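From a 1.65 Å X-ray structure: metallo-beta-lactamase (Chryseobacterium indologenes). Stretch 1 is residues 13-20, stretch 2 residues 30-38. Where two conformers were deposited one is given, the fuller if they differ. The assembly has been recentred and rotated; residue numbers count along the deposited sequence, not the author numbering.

Stretch 1, residues 13-20: NNLHIYKT
Stretch 2 (30-38) SANSMYLVT

The imidazole of His-16 lies flat on the ring of Tyr-35 across two antiparallel strands, in an offset stack with planes 13° apart and centroids separated by 4.4 Å. The offset also places His-16 CB 3.7 Å from the Tyr-35 ring centroid, nearly on the ring normal. Chi1 values of -67° (m) for His-16 and 73° (p) for Tyr-35 permit this overlap, and a weak hydrogen bond from His-16 ND1 to Asn-14 O (3.1 Å) tethers the imidazole.

Strands 15-20 and 30-38 run at 148° to each other, with extended phi/psi throughout (-93/118 at Leu-15, -139/154 at Tyr-35). Leu-15 pairs with Leu-36, and the register proceeds stepwise to Thr-20 with Ala-31. Three pairs are doubly hydrogen-bonded: His-16 N to Tyr-35 O and Tyr-35 N to His-16 O, both 2.8 Å; Tyr-18 N to Ser-33 O, 2.9 Å, and Ser-33 N to Tyr-18 O, 2.8 Å; Thr-20 N to Ala-31 O, 3.0 Å, and Ala-31 N to Thr-20 O, 2.9 Å. Outside the first bridge, beyond Leu-15 and Leu-36, Val-37 N donates to Asn-14 O at 2.9 Å.

On the face carrying His-16 and Tyr-35, Tyr-18 (chi1 77°, p; chi2 97°) covers Ser-33, whose CB sits 3.7 Å from the Tyr-18 ring centroid. Tyr-18 CD2 meets the edge of the Tyr-35 ring at CD2, 3.8 Å away. Farther along, one water joins Thr-20 OG1 (2.8 Å), Ala-31 O (2.9 Å, water donating) and Ser-33 OG (2.9 Å).

The other face is apolar at one end: Met-34 (m, t, p) brings CE to 3.6 Å from Leu-15 CG and 3.9 Å from Ile-17 CG1. At the other, Lys-19 (m, t, p, p) curls back so that NZ donates to Asn-32 OD1 at 2.8 Å.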

# COMPACT_ATOMS: atom_id res chain seq x y z
N ASN A 13 -8.01 17.04 -0.74
CA ASN A 13 -7.72 17.34 -2.15
C ASN A 13 -6.84 16.28 -2.84
O ASN A 13 -7.20 15.77 -3.91
CB ASN A 13 -7.12 18.75 -2.31
CG ASN A 13 -7.20 19.28 -3.72
OD1 ASN A 13 -8.14 18.98 -4.46
ND2 ASN A 13 -6.24 20.12 -4.08
N ASN A 14 -5.71 15.95 -2.22
CA ASN A 14 -4.63 15.27 -2.93
C ASN A 14 -4.38 13.81 -2.58
O ASN A 14 -3.80 13.08 -3.40
CB ASN A 14 -3.31 16.05 -2.80
CG ASN A 14 -3.26 17.27 -3.71
OD1 ASN A 14 -4.19 17.54 -4.47
ND2 ASN A 14 -2.17 18.03 -3.61
N LEU A 15 -4.79 13.38 -1.38
CA LEU A 15 -4.55 12.01 -0.95
C LEU A 15 -5.74 11.11 -1.28
O LEU A 15 -6.85 11.31 -0.77
CB LEU A 15 -4.21 11.93 0.54
CG LEU A 15 -3.82 10.54 1.04
CD1 LEU A 15 -2.54 10.04 0.35
CD2 LEU A 15 -3.62 10.63 2.54
N HIS A 16 -5.49 10.12 -2.13
CA HIS A 16 -6.57 9.25 -2.62
C HIS A 16 -6.39 7.81 -2.20
O HIS A 16 -5.28 7.27 -2.25
CB HIS A 16 -6.63 9.28 -4.15
CG HIS A 16 -7.04 10.61 -4.73
ND1 HIS A 16 -6.23 11.72 -4.70
CD2 HIS A 16 -8.17 10.98 -5.39
CE1 HIS A 16 -6.84 12.73 -5.30
NE2 HIS A 16 -8.02 12.30 -5.74
N ILE A 17 -7.49 7.19 -1.79
CA ILE A 17 -7.59 5.74 -1.61
C ILE A 17 -8.12 5.22 -2.92
O ILE A 17 -9.06 5.78 -3.45
CB ILE A 17 -8.60 5.37 -0.51
CG1 ILE A 17 -8.16 5.97 0.83
CG2 ILE A 17 -8.79 3.85 -0.42
CD1 ILE A 17 -9.34 6.41 1.70
N TYR A 18 -7.50 4.18 -3.47
CA TYR A 18 -8.09 3.51 -4.64
C TYR A 18 -8.19 2.01 -4.44
O TYR A 18 -7.32 1.39 -3.83
CB TYR A 18 -7.41 3.91 -5.96
CG TYR A 18 -6.07 3.28 -6.28
CD1 TYR A 18 -6.00 2.16 -7.12
CD2 TYR A 18 -4.88 3.81 -5.80
CE1 TYR A 18 -4.77 1.59 -7.45
CE2 TYR A 18 -3.64 3.25 -6.13
CZ TYR A 18 -3.60 2.13 -6.96
OH TYR A 18 -2.40 1.55 -7.29
N LYS A 19 -9.27 1.42 -4.94
CA LYS A 19 -9.51 -0.01 -4.73
C LYS A 19 -9.41 -0.71 -6.07
O LYS A 19 -9.94 -0.22 -7.06
CB LYS A 19 -10.92 -0.25 -4.17
CG LYS A 19 -11.24 0.36 -2.82
CD LYS A 19 -12.64 -0.04 -2.35
CE LYS A 19 -12.76 -1.53 -2.05
NZ LYS A 19 -12.17 -1.98 -0.74
N THR A 20 -8.68 -1.83 -6.11
CA THR A 20 -8.65 -2.68 -7.31
C THR A 20 -9.04 -4.11 -6.94
O THR A 20 -9.01 -4.49 -5.77
CB THR A 20 -7.28 -2.66 -8.04
OG1 THR A 20 -6.27 -3.31 -7.25
CG2 THR A 20 -6.87 -1.23 -8.37
N SER A 30 -10.72 -7.63 -3.06
CA SER A 30 -10.39 -6.22 -3.20
C SER A 30 -9.06 -5.97 -2.50
O SER A 30 -8.71 -6.64 -1.52
CB SER A 30 -11.49 -5.37 -2.56
OG SER A 30 -11.44 -4.04 -3.03
N ALA A 31 -8.31 -5.01 -3.03
CA ALA A 31 -7.11 -4.51 -2.36
C ALA A 31 -7.19 -3.00 -2.36
O ALA A 31 -7.54 -2.40 -3.37
CB ALA A 31 -5.84 -4.96 -3.10
N ASN A 32 -6.86 -2.40 -1.22
CA ASN A 32 -6.82 -0.94 -1.10
C ASN A 32 -5.41 -0.43 -1.25
O ASN A 32 -4.50 -0.88 -0.56
CB ASN A 32 -7.38 -0.52 0.25
CG ASN A 32 -8.74 -1.09 0.51
OD1 ASN A 32 -9.65 -0.94 -0.31
ND2 ASN A 32 -8.89 -1.78 1.63
N SER A 33 -5.23 0.49 -2.19
CA SER A 33 -3.95 1.15 -2.41
C SER A 33 -4.19 2.65 -2.28
O SER A 33 -5.31 3.08 -2.00
CB SER A 33 -3.38 0.77 -3.79
OG SER A 33 -3.02 -0.61 -3.80
N MET A 34 -3.14 3.45 -2.45
CA MET A 34 -3.31 4.90 -2.36
C MET A 34 -2.54 5.58 -3.47
O MET A 34 -1.59 5.02 -4.03
CB MET A 34 -2.82 5.41 -0.99
CG MET A 34 -3.55 4.77 0.16
SD MET A 34 -3.30 5.61 1.73
CE MET A 34 -4.45 6.99 1.59
N TYR A 35 -2.94 6.81 -3.78
CA TYR A 35 -2.06 7.68 -4.54
C TYR A 35 -2.10 9.11 -4.03
O TYR A 35 -3.08 9.54 -3.45
CB TYR A 35 -2.30 7.58 -6.05
CG TYR A 35 -3.55 8.21 -6.64
CD1 TYR A 35 -3.68 9.59 -6.80
CD2 TYR A 35 -4.59 7.39 -7.13
CE1 TYR A 35 -4.83 10.17 -7.41
CE2 TYR A 35 -5.72 7.95 -7.72
CZ TYR A 35 -5.84 9.32 -7.86
OH TYR A 35 -6.95 9.84 -8.46
N LEU A 36 -1.01 9.83 -4.25
CA LEU A 36 -0.89 11.19 -3.73
C LEU A 36 -0.56 12.14 -4.87
O LEU A 36 0.44 11.97 -5.56
CB LEU A 36 0.20 11.24 -2.66
CG LEU A 36 0.51 12.59 -1.98
CD1 LEU A 36 -0.68 13.14 -1.23
CD2 LEU A 36 1.71 12.39 -1.04
N VAL A 37 -1.43 13.13 -5.08
CA VAL A 37 -1.21 14.14 -6.13
C VAL A 37 -0.22 15.15 -5.58
O VAL A 37 -0.37 15.60 -4.45
CB VAL A 37 -2.50 14.86 -6.49
CG1 VAL A 37 -2.24 15.91 -7.54
CG2 VAL A 37 -3.53 13.85 -7.02
N THR A 38 0.81 15.46 -6.36
CA THR A 38 1.80 16.48 -5.96
C THR A 38 1.95 17.46 -7.10
O THR A 38 1.50 17.19 -8.21
CB THR A 38 3.20 15.88 -5.59
OG1 THR A 38 4.02 15.79 -6.76
CG2 THR A 38 3.07 14.49 -4.93
O HOH W 1 -5.21 -1.95 -5.10